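Local coordinates for rhomboid protease GlpG (Haemophilus influenzae, PDB 2NR9), which probably cleaves transmembrane segments of substrate proteins within the inner membrane, working as a rhomboid-family serine protease with a serine–histidine catalytic dyad, at residues E81-S86 against H135-P140; V126-K131 against V175-G180. The protein carries 2 engineered substitutions. All coordinates share one frame; numbering follows the deposited sequence. Where two conformers were deposited one is given.

Followed from the N terminus, the chain descends helix 63-84 to its cytoplasmic end, turns at once into helix 86-108, and then enters helix 116-131, which begins with the nucleophile S116. Contact 1 closes when the loop 135-140 folds back against the end of helix 63-84. Contact 2 opens at 126-131, inside that span, and closes beyond it on 175-180 of helix 166-191, so the two cross rather than nest. R129 joins them: it belongs to contact 2, yet its CZ lies 3.4 Å from F84 CE2 of contact 1. Together they tie three helices and a cytoplasmic loop at one end of the bundle.

Contact 1: E81-S86 against H135-P140; sequences ERTFGS and HLFDLP
Aromatic and aliphatic packing joins T83 and F84, at the end of helix 63-84, to L136 and F137 in the irregular segment following helix 116-131. It illustrates how a helix terminus and a passing loop can be joined largely by side-chain packing. The two phenyl rings meet rim to rim, planes turned by 61°, neither lying over the other's face. F84 CE1 reaches F137 CZ at 3.4 Å, near the plane of the F137 ring. L136 CD2 approaches the neighbouring CZ and CE2 atoms of F84 obliquely, 3.4 Å from CZ. T83 adds a second layer: its CG2, anti to its own backbone N, lies 3.6 Å from L136 CB and also above the centre of the F84 ring. That same rotamer sets OG1 beside the backbone N, where M79 O accepts its hydrogen bond. R129 of helix 116-131 also packs on L136 and F137, while Y125 meets F84 edge-to-face. G85, with phi 110°, leaves helical geometry here and also takes the N-cap position of helix 86-108. The result is the glycine-terminated, tight cytoplasmic turn between two transmembrane helices of the rhomboid fold, with a neighbouring loop packed against its last helical residues.

Contact 2: V126-K131 against V175-G180; sequences VFIRDK and VGLIWG. With PQE (3,6,12,15,18,21,24-heptaoxahexatriacontan-1-ol), chain E.
I128 CG1 meets the backbone of L177 where helices 116-131 and 166-191 run side by side, their local axes 8.1 Å apart at closest approach and inclined by 35°. The close side follows a familiar rule of membrane proteins, that helices draw near where a glycine turns its bare backbone to the neighbour. G180 has no side chain and lays its backbone against helix 116-131, its CA 5.6 Å from R129 CA. In the conformer given, I128 places CG1 between its backbone N and carbonyl carbon, chi1 50°, and this carbon lies 3.7 Å from L177 O. The CD1 methyl bends on toward G180 CA; this approach is too short for two carbons, so the detailed fit is doubtful. G176 and G180 form a GxxxG pattern, and G176 also ends the HxxGxxxG sequence that starts at the catalytic H169, a rhomboid signature associated with close packing of the histidine helix on the serine helix; here G180 makes the nearer approach. Away from this seam the contact thins. F127, on the surface, touches its partner helix through one ring carbon, CD2, which is 3.8 Å from L177 CD2. R129 is bent at chi2, which brings CD to 4.1 Å from G180 O; farther out, NE makes a weak hydrogen bond to Y125 OH. Farther round helix 166-191, turned from helix 116-131, the bound polyether PQE lies along the surface. Its C55 sits over one face of W179, 3.6 Å from CD1, and the indole NE1 gives O47 a weak, bent hydrogen bond of 3.3 Å. W179 also packs on K88, L92 and V95 of helix 86-108, while I178 CD1 touches PQE C67 farther along the ligand.

Contact 1: E81-S86 against H135-P140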
ATOM      1  N   GLU A  81       5.046   3.521 -10.500  1.00 49.82           N
ATOM      2  CA  GLU A  81       6.219   4.376 -10.585  1.00 51.04           C
ATOM      3  C   GLU A  81       6.711   4.536 -12.023  1.00 51.76           C
ATOM      4  O   GLU A  81       6.962   5.651 -12.480  1.00 51.75           O
ATOM      5  CB  GLU A  81       7.345   3.858  -9.699  1.00 51.05           C
ATOM      6  CG  GLU A  81       8.578   4.736  -9.740  1.00 51.78           C
ATOM      7  CD  GLU A  81       9.463   4.532  -8.543  1.00 50.98           C
ATOM      8  OE1 GLU A  81       9.385   3.453  -7.929  1.00 50.93           O
ATOM      9  OE2 GLU A  81      10.236   5.454  -8.211  1.00 51.59           O
ATOM     10  N   ARG A  82       6.834   3.423 -12.736  1.00 52.27           N
ATOM     11  CA  ARG A  82       7.322   3.452 -14.113  1.00 53.54           C
ATOM     12  C   ARG A  82       6.328   4.069 -15.085  1.00 52.95           C
ATOM     13  O   ARG A  82       6.707   4.542 -16.151  1.00 54.22           O
ATOM     14  CB  ARG A  82       7.715   2.049 -14.580  1.00 54.59           C
ATOM     15  CG  ARG A  82       9.025   1.547 -14.004  1.00 56.38           C
ATOM     16  CD  ARG A  82       9.396   0.166 -14.554  1.00 58.52           C
ATOM     17  NE  ARG A  82       8.575  -0.905 -13.986  1.00 59.63           N
ATOM     18  CZ  ARG A  82       7.503  -1.427 -14.573  1.00 60.47           C
ATOM     19  NH1 ARG A  82       7.118  -0.995 -15.768  1.00 61.35           N
ATOM     20  NH2 ARG A  82       6.826  -2.399 -13.974  1.00 60.18           N
ATOM     21  N   THR A  83       5.060   4.108 -14.700  1.00 51.98           N
ATOM     22  CA  THR A  83       4.031   4.623 -15.588  1.00 50.67           C
ATOM     23  C   THR A  83       3.607   6.072 -15.299  1.00 51.55           C
ATOM     24  O   THR A  83       3.429   6.866 -16.230  1.00 51.73           O
ATOM     25  CB  THR A  83       2.808   3.692 -15.623  1.00 49.69           C
ATOM     26  OG1 THR A  83       3.238   2.356 -15.916  1.00 48.33           O
ATOM     27  CG2 THR A  83       1.821   4.147 -16.678  1.00 48.79           C
ATOM     28  N   PHE A  84       3.498   6.434 -14.020  1.00 50.69           N
ATOM     29  CA  PHE A  84       3.048   7.786 -13.649  1.00 50.28           C
ATOM     30  C   PHE A  84       4.093   8.646 -12.915  1.00 50.60           C
ATOM     31  O   PHE A  84       3.839   9.812 -12.613  1.00 50.55           O
ATOM     32  CB  PHE A  84       1.772   7.716 -12.807  1.00 50.50           C
ATOM     33  CG  PHE A  84       0.713   6.835 -13.388  1.00 49.47           C
ATOM     34  CD1 PHE A  84       0.546   5.543 -12.930  1.00 48.79           C
ATOM     35  CD2 PHE A  84      -0.109   7.293 -14.404  1.00 49.20           C
ATOM     36  CE1 PHE A  84      -0.419   4.725 -13.467  1.00 48.62           C
ATOM     37  CE2 PHE A  84      -1.073   6.473 -14.953  1.00 48.31           C
ATOM     38  CZ  PHE A  84      -1.236   5.192 -14.474  1.00 48.17           C
ATOM     39  N   GLY A  85       5.234   8.056 -12.573  1.00 50.10           N
ATOM     40  CA  GLY A  85       6.293   8.806 -11.898  1.00 49.03           C
ATOM     41  C   GLY A  85       6.526   8.435 -10.442  1.00 47.80           C
ATOM     42  O   GLY A  85       5.649   7.879  -9.771  1.00 48.00           O
ATOM     43  N   SER A  86       7.705   8.785  -9.940  1.00 45.72           N
ATOM     44  CA  SER A  86       8.075   8.483  -8.565  1.00 43.91           C
ATOM     45  C   SER A  86       7.307   9.317  -7.539  1.00 41.96           C
ATOM     46  O   SER A  86       7.064   8.863  -6.422  1.00 40.13           O
ATOM     47  CB  SER A  86       9.583   8.654  -8.371  1.00 44.22           C
ATOM     48  OG  SER A  86      10.302   7.772  -9.220  1.00 44.56           O
ATOM     49  N   HIS A 135      -4.608   1.500 -21.554  1.00 89.67           N
ATOM     50  CA  HIS A 135      -3.504   1.626 -22.500  1.00 91.68           C
ATOM     51  C   HIS A 135      -2.188   1.521 -21.755  1.00 92.73           C
ATOM     52  O   HIS A 135      -1.394   0.611 -21.989  1.00 92.97           O
ATOM     53  CB  HIS A 135      -3.563   2.962 -23.246  1.00 92.28           C
ATOM     54  CG  HIS A 135      -4.657   3.038 -24.262  1.00 92.82           C
ATOM     55  ND1 HIS A 135      -4.629   2.319 -25.436  1.00 92.93           N
ATOM     56  CD2 HIS A 135      -5.785   3.785 -24.305  1.00 93.06           C
ATOM     57  CE1 HIS A 135      -5.707   2.596 -26.146  1.00 93.02           C
ATOM     58  NE2 HIS A 135      -6.425   3.484 -25.483  1.00 93.09           N
ATOM     59  N   LEU A 136      -1.969   2.465 -20.848  1.00 93.88           N
ATOM     60  CA  LEU A 136      -0.762   2.509 -20.039  1.00 94.99           C
ATOM     61  C   LEU A 136      -0.456   1.192 -19.322  1.00 95.84           C
ATOM     62  O   LEU A 136       0.560   1.072 -18.638  1.00 95.80           O
ATOM     63  CB  LEU A 136      -0.828   3.685 -19.061  1.00 95.10           C
ATOM     64  CG  LEU A 136      -2.237   4.091 -18.612  1.00 95.02           C
ATOM     65  CD1 LEU A 136      -2.957   2.948 -17.920  1.00 95.13           C
ATOM     66  CD2 LEU A 136      -2.195   5.324 -17.726  1.00 95.20           C
ATOM     67  N   PHE A 137      -1.329   0.205 -19.498  1.00 97.14           N
ATOM     68  CA  PHE A 137      -1.119  -1.124 -18.927  1.00 98.70           C
ATOM     69  C   PHE A 137      -1.542  -2.201 -19.920  1.00100.47           C
ATOM     70  O   PHE A 137      -2.358  -1.952 -20.808  1.00100.58           O
ATOM     71  CB  PHE A 137      -1.880  -1.292 -17.609  1.00 97.98           C
ATOM     72  CG  PHE A 137      -1.498  -0.295 -16.552  1.00 97.42           C
ATOM     73  CD1 PHE A 137      -2.405   0.659 -16.122  1.00 97.18           C
ATOM     74  CD2 PHE A 137      -0.225  -0.294 -16.008  1.00 97.14           C
ATOM     75  CE1 PHE A 137      -2.059   1.576 -15.149  1.00 96.94           C
ATOM     76  CE2 PHE A 137       0.130   0.629 -15.043  1.00 96.96           C
ATOM     77  CZ  PHE A 137      -0.790   1.565 -14.614  1.00 96.95           C
ATOM     78  N   ASP A 138      -0.994  -3.402 -19.759  1.00102.65           N
ATOM     79  CA  ASP A 138      -1.298  -4.507 -20.661  1.00104.79           C
ATOM     80  C   ASP A 138      -1.663  -5.783 -19.905  1.00106.23           C
ATOM     81  O   ASP A 138      -1.114  -6.851 -20.175  1.00106.40           O
ATOM     82  CB  ASP A 138      -0.111  -4.773 -21.592  1.00104.96           C
ATOM     83  CG  ASP A 138       0.225  -3.580 -22.468  1.00105.20           C
ATOM     84  OD1 ASP A 138       1.398  -3.452 -22.876  1.00105.27           O
ATOM     85  OD2 ASP A 138      -0.678  -2.757 -22.730  1.00105.30           O
ATOM     86  N   LEU A 139      -2.591  -5.666 -18.959  1.00108.03           N
ATOM     87  CA  LEU A 139      -3.043  -6.815 -18.173  1.00109.73           C
ATOM     88  C   LEU A 139      -2.004  -7.252 -17.138  1.00110.99           C
ATOM     89  O   LEU A 139      -0.801  -7.202 -17.401  1.00111.17           O
ATOM     90  CB  LEU A 139      -3.390  -7.992 -19.090  1.00109.70           C
ATOM     91  CG  LEU A 139      -4.498  -7.765 -20.121  1.00109.78           C
ATOM     92  CD1 LEU A 139      -4.652  -8.984 -21.017  1.00109.82           C
ATOM     93  CD2 LEU A 139      -5.813  -7.431 -19.435  1.00109.82           C
ATOM     94  N   PRO A 140      -2.472  -7.683 -15.953  1.00112.10           N
ATOM     95  CA  PRO A 140      -1.594  -8.159 -14.881  1.00112.89           C
ATOM     96  C   PRO A 140      -0.776  -9.367 -15.334  1.00113.76           C
ATOM     97  O   PRO A 140       0.377  -9.220 -15.738  1.00113.90           O
ATOM     98  CB  PRO A 140      -2.580  -8.573 -13.779  1.00112.63           C
ATOM     99  CG  PRO A 140      -3.820  -7.801 -14.071  1.00112.44           C
ATOM    100  CD  PRO A 140      -3.890  -7.710 -15.559  1.00112.24           C
TER

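Contact 2: V126-K131 against V175-G180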
ATOM      1  N   VAL A 126      -4.197   0.949  -9.856  1.00 52.14           N
ATOM      2  CA  VAL A 126      -3.893   0.286 -11.114  1.00 54.00           C
ATOM      3  C   VAL A 126      -5.150  -0.285 -11.764  1.00 55.39           C
ATOM      4  O   VAL A 126      -5.342  -0.164 -12.975  1.00 55.39           O
ATOM      5  CB  VAL A 126      -2.862  -0.838 -10.918  1.00 53.49           C
ATOM      6  CG1 VAL A 126      -2.680  -1.633 -12.211  1.00 53.60           C
ATOM      7  CG2 VAL A 126      -1.537  -0.262 -10.437  1.00 52.92           C
ATOM      8  N   PHE A 127      -6.017  -0.876 -10.941  1.00 56.72           N
ATOM      9  CA  PHE A 127      -7.270  -1.490 -11.411  1.00 57.99           C
ATOM     10  C   PHE A 127      -8.175  -0.546 -12.198  1.00 58.68           C
ATOM     11  O   PHE A 127      -8.582  -0.861 -13.315  1.00 59.22           O
ATOM     12  CB  PHE A 127      -8.056  -2.101 -10.240  1.00 58.71           C
ATOM     13  CG  PHE A 127      -9.446  -2.577 -10.619  1.00 59.41           C
ATOM     14  CD1 PHE A 127      -9.650  -3.859 -11.107  1.00 59.46           C
ATOM     15  CD2 PHE A 127     -10.539  -1.731 -10.499  1.00 59.06           C
ATOM     16  CE1 PHE A 127     -10.923  -4.292 -11.462  1.00 59.61           C
ATOM     17  CE2 PHE A 127     -11.810  -2.155 -10.859  1.00 59.50           C
ATOM     18  CZ  PHE A 127     -12.002  -3.437 -11.338  1.00 59.22           C
ATOM     19  N   ILE A 128      -8.549   0.578 -11.588  1.00 59.11           N
ATOM     20  CA  ILE A 128      -9.442   1.534 -12.253  1.00 58.87           C
ATOM     21  C   ILE A 128      -8.757   2.284 -13.388  1.00 59.16           C
ATOM     22  O   ILE A 128      -9.409   2.711 -14.341  1.00 58.64           O
ATOM     23  CB  ILE A 128     -10.081   2.533 -11.262  0.65 58.49           C
ATOM     24  CG1 ILE A 128      -9.016   3.159 -10.363  0.65 58.26           C
ATOM     25  CG2 ILE A 128     -11.140   1.849 -10.425  0.65 58.79           C
ATOM     26  CD1 ILE A 128      -8.107   4.114 -11.070  0.65 58.37           C
ATOM     27  N   ARG A 129      -7.456   2.511 -13.250  1.00 59.75           N
ATOM     28  CA  ARG A 129      -6.688   3.139 -14.314  1.00 60.88           C
ATOM     29  C   ARG A 129      -6.702   2.245 -15.541  1.00 60.95           C
ATOM     30  O   ARG A 129      -6.991   2.696 -16.645  1.00 60.08           O
ATOM     31  CB  ARG A 129      -5.254   3.395 -13.863  1.00 61.51           C
ATOM     32  CG  ARG A 129      -5.032   4.751 -13.226  1.00 62.21           C
ATOM     33  CD  ARG A 129      -5.070   5.840 -14.283  1.00 62.43           C
ATOM     34  NE  ARG A 129      -4.328   7.021 -13.863  1.00 63.10           N
ATOM     35  CZ  ARG A 129      -4.029   8.038 -14.659  1.00 62.52           C
ATOM     36  NH1 ARG A 129      -4.408   8.025 -15.932  1.00 62.00           N
ATOM     37  NH2 ARG A 129      -3.340   9.066 -14.185  1.00 62.56           N
ATOM     38  N   ASP A 130      -6.398   0.969 -15.336  1.00 62.40           N
ATOM     39  CA  ASP A 130      -6.416  -0.007 -16.417  1.00 64.20           C
ATOM     40  C   ASP A 130      -7.816  -0.071 -17.031  1.00 65.60           C
ATOM     41  O   ASP A 130      -7.977  -0.005 -18.248  1.00 65.40           O
ATOM     42  CB  ASP A 130      -6.024  -1.383 -15.882  1.00 64.57           C
ATOM     43  CG  ASP A 130      -5.982  -2.435 -16.967  1.00 65.37           C
ATOM     44  OD1 ASP A 130      -6.625  -3.491 -16.790  1.00 65.66           O
ATOM     45  OD2 ASP A 130      -5.358  -2.183 -18.021  1.00 65.47           O
ATOM     46  N   LYS A 131      -8.818  -0.205 -16.168  1.00 66.95           N
ATOM     47  CA  LYS A 131     -10.220  -0.259 -16.579  1.00 68.41           C
ATOM     48  C   LYS A 131     -10.649   0.950 -17.417  1.00 68.49           C
ATOM     49  O   LYS A 131     -11.379   0.804 -18.399  1.00 68.52           O
ATOM     50  CB  LYS A 131     -11.120  -0.399 -15.342  1.00 69.51           C
ATOM     51  CG  LYS A 131     -12.552   0.093 -15.522  1.00 71.20           C
ATOM     52  CD  LYS A 131     -13.318  -0.709 -16.562  1.00 72.53           C
ATOM     53  CE  LYS A 131     -14.731  -0.155 -16.737  1.00 73.12           C
ATOM     54  NZ  LYS A 131     -15.472  -0.840 -17.836  1.00 73.66           N
ATOM     55  N   VAL A 175      -9.246   4.342  -1.417  1.00 48.06           N
ATOM     56  CA  VAL A 175      -8.327   5.435  -1.695  1.00 47.18           C
ATOM     57  C   VAL A 175      -7.805   5.309  -3.122  1.00 47.16           C
ATOM     58  O   VAL A 175      -7.778   6.281  -3.871  1.00 47.43           O
ATOM     59  CB  VAL A 175      -7.130   5.435  -0.729  1.00 46.49           C
ATOM     60  CG1 VAL A 175      -6.020   6.367  -1.244  1.00 44.46           C
ATOM     61  CG2 VAL A 175      -7.575   5.831   0.678  1.00 45.56           C
ATOM     62  N   GLY A 176      -7.382   4.101  -3.490  1.00 48.27           N
ATOM     63  CA  GLY A 176      -6.823   3.860  -4.817  1.00 49.15           C
ATOM     64  C   GLY A 176      -7.832   4.078  -5.925  1.00 49.61           C
ATOM     65  O   GLY A 176      -7.537   4.732  -6.925  1.00 51.58           O
ATOM     66  N   LEU A 177      -9.028   3.532  -5.744  1.00 49.63           N
ATOM     67  CA  LEU A 177     -10.091   3.675  -6.736  1.00 51.17           C
ATOM     68  C   LEU A 177     -10.466   5.142  -6.980  1.00 51.43           C
ATOM     69  O   LEU A 177     -10.603   5.570  -8.125  1.00 52.15           O
ATOM     70  CB  LEU A 177     -11.329   2.866  -6.331  1.00 50.18           C
ATOM     71  CG  LEU A 177     -11.211   1.337  -6.308  1.00 50.19           C
ATOM     72  CD1 LEU A 177     -12.479   0.711  -5.743  1.00 50.25           C
ATOM     73  CD2 LEU A 177     -10.920   0.792  -7.694  1.00 50.70           C
ATOM     74  N   ILE A 178     -10.643   5.904  -5.903  1.00 51.62           N
ATOM     75  CA  ILE A 178     -10.996   7.323  -6.028  1.00 51.14           C
ATOM     76  C   ILE A 178      -9.862   8.134  -6.655  1.00 51.92           C
ATOM     77  O   ILE A 178     -10.096   8.952  -7.544  1.00 52.20           O
ATOM     78  CB  ILE A 178     -11.384   7.950  -4.665  1.00 50.14           C
ATOM     79  CG1 ILE A 178     -12.669   7.312  -4.129  1.00 49.35           C
ATOM     80  CG2 ILE A 178     -11.573   9.460  -4.798  1.00 48.99           C
ATOM     81  CD1 ILE A 178     -13.064   7.794  -2.724  1.00 48.73           C
ATOM     82  N   TRP A 179      -8.632   7.885  -6.209  1.00 51.18           N
ATOM     83  CA  TRP A 179      -7.490   8.627  -6.721  1.00 50.98           C
ATOM     84  C   TRP A 179      -7.320   8.375  -8.218  1.00 51.29           C
ATOM     85  O   TRP A 179      -7.134   9.307  -8.995  1.00 51.01           O
ATOM     86  CB  TRP A 179      -6.211   8.235  -5.980  1.00 51.21           C
ATOM     87  CG  TRP A 179      -5.157   9.298  -6.006  1.00 50.40           C
ATOM     88  CD1 TRP A 179      -4.773  10.042  -7.084  1.00 50.44           C
ATOM     89  CD2 TRP A 179      -4.235   9.620  -4.950  1.00 50.38           C
ATOM     90  NE1 TRP A 179      -3.730  10.871  -6.741  1.00 50.90           N
ATOM     91  CE2 TRP A 179      -3.372  10.621  -5.441  1.00 50.33           C
ATOM     92  CE3 TRP A 179      -4.082   9.183  -3.626  1.00 50.85           C
ATOM     93  CZ2 TRP A 179      -2.375  11.206  -4.650  1.00 49.99           C
ATOM     94  CZ3 TRP A 179      -3.089   9.763  -2.843  1.00 50.47           C
ATOM     95  CH2 TRP A 179      -2.250  10.764  -3.359  1.00 50.23           C
ATOM     96  N   GLY A 180      -7.408   7.107  -8.613  1.00 51.51           N
ATOM     97  CA  GLY A 180      -7.265   6.717 -10.012  1.00 52.01           C
ATOM     98  C   GLY A 180      -8.351   7.281 -10.911  1.00 52.53           C
ATOM     99  O   GLY A 180      -8.099   7.599 -12.071  1.00 52.47           O
TER
HETATM  100  O47 PQE E 204      -3.412  13.595  -8.595  1.00 73.31           O
HETATM  101  C68 PQE E 204      -4.037  14.163  -7.433  1.00 74.22           C
HETATM  102  C52 PQE E 204      -5.543  14.271  -7.656  1.00 74.30           C
HETATM  103  O70 PQE E 204      -6.225  14.276  -6.399  1.00 74.39           O
HETATM  104  C55 PQE E 204      -6.616  12.962  -6.003  1.00 74.22           C
HETATM  105  C58 PQE E 204      -7.425  13.032  -4.713  1.00 74.36           C
HETATM  106  O71 PQE E 204      -6.859  12.148  -3.746  1.00 74.55           O
HETATM  107  C61 PQE E 204      -7.649  10.969  -3.564  1.00 74.00           C
HETATM  108  C62 PQE E 204      -8.156  10.926  -2.128  1.00 73.54           C
HETATM  109  C63 PQE E 204      -8.934   9.648  -1.847  1.00 73.54           C
HETATM  110  C66 PQE E 204      -9.198   9.499  -0.352  1.00 73.91           C
HETATM  111  C67 PQE E 204     -10.592   8.947  -0.093  1.00 74.77           C
HETATM  112  O72 PQE E 204     -11.212   9.687   0.957  1.00 75.95           O
HETATM  113  C65 PQE E 204     -11.201   8.973   2.193  1.00 76.23           C
HETATM  114  C64 PQE E 204     -11.617   7.525   1.955  1.00 76.70           C
HETATM  115  O73 PQE E 204     -11.642   6.835   3.205  1.00 77.48           O
HETATM  116  C60 PQE E 204     -12.213   5.530   3.091  1.00 77.80           C
HETATM  117  C59 PQE E 204     -12.513   4.991   4.486  1.00 78.10           C
HETATM  118  O74 PQE E 204     -13.920   5.010   4.721  1.00 77.91           O
HETATM  119  C57 PQE E 204     -14.569   3.902   4.102  1.00 78.36           C
HETATM  120  C56 PQE E 204     -14.980   2.896   5.170  1.00 78.72           C
HETATM  121  O75 PQE E 204     -14.300   1.660   4.963  1.00 79.37           O
HETATM  122  C54 PQE E 204     -14.232   0.895   6.164  1.00 80.24           C
HETATM  123  C53 PQE E 204     -14.799  -0.499   5.919  1.00 81.61           C
HETATM  124  O76 PQE E 204     -14.651  -1.276   7.106  1.00 83.02           O
HETATM  125  C51 PQE E 204     -15.367  -2.506   7.032  1.00 84.22           C
HETATM  126  C50 PQE E 204     -14.623  -3.573   7.828  1.00 85.23           C
HETATM  127  C49 PQE E 204     -14.850  -4.953   7.223  1.00 86.43           C
HETATM  128  C48 PQE E 204     -15.278  -5.954   8.292  1.00 87.84           C
HETATM  129  C47 PQE E 204     -16.532  -6.712   7.868  1.00 88.78           C
HETATM  130  C46 PQE E 204     -16.650  -8.041   8.608  1.00 89.67           C
HETATM  131  C45 PQE E 204     -17.633  -7.939   9.771  1.00 90.33           C
HETATM  132  C44 PQE E 204     -17.246  -8.887  10.902  1.00 90.64           C
HETATM  133  C43 PQE E 204     -18.409  -9.096  11.867  1.00 91.00           C
HETATM  134  C42 PQE E 204     -18.217 -10.364  12.693  1.00 91.34           C
HETATM  135  C41 PQE E 204     -19.032 -11.522  12.126  1.00 91.41           C
HETATM  136  C40 PQE E 204     -19.859 -12.190  13.204  1.00 91.24           C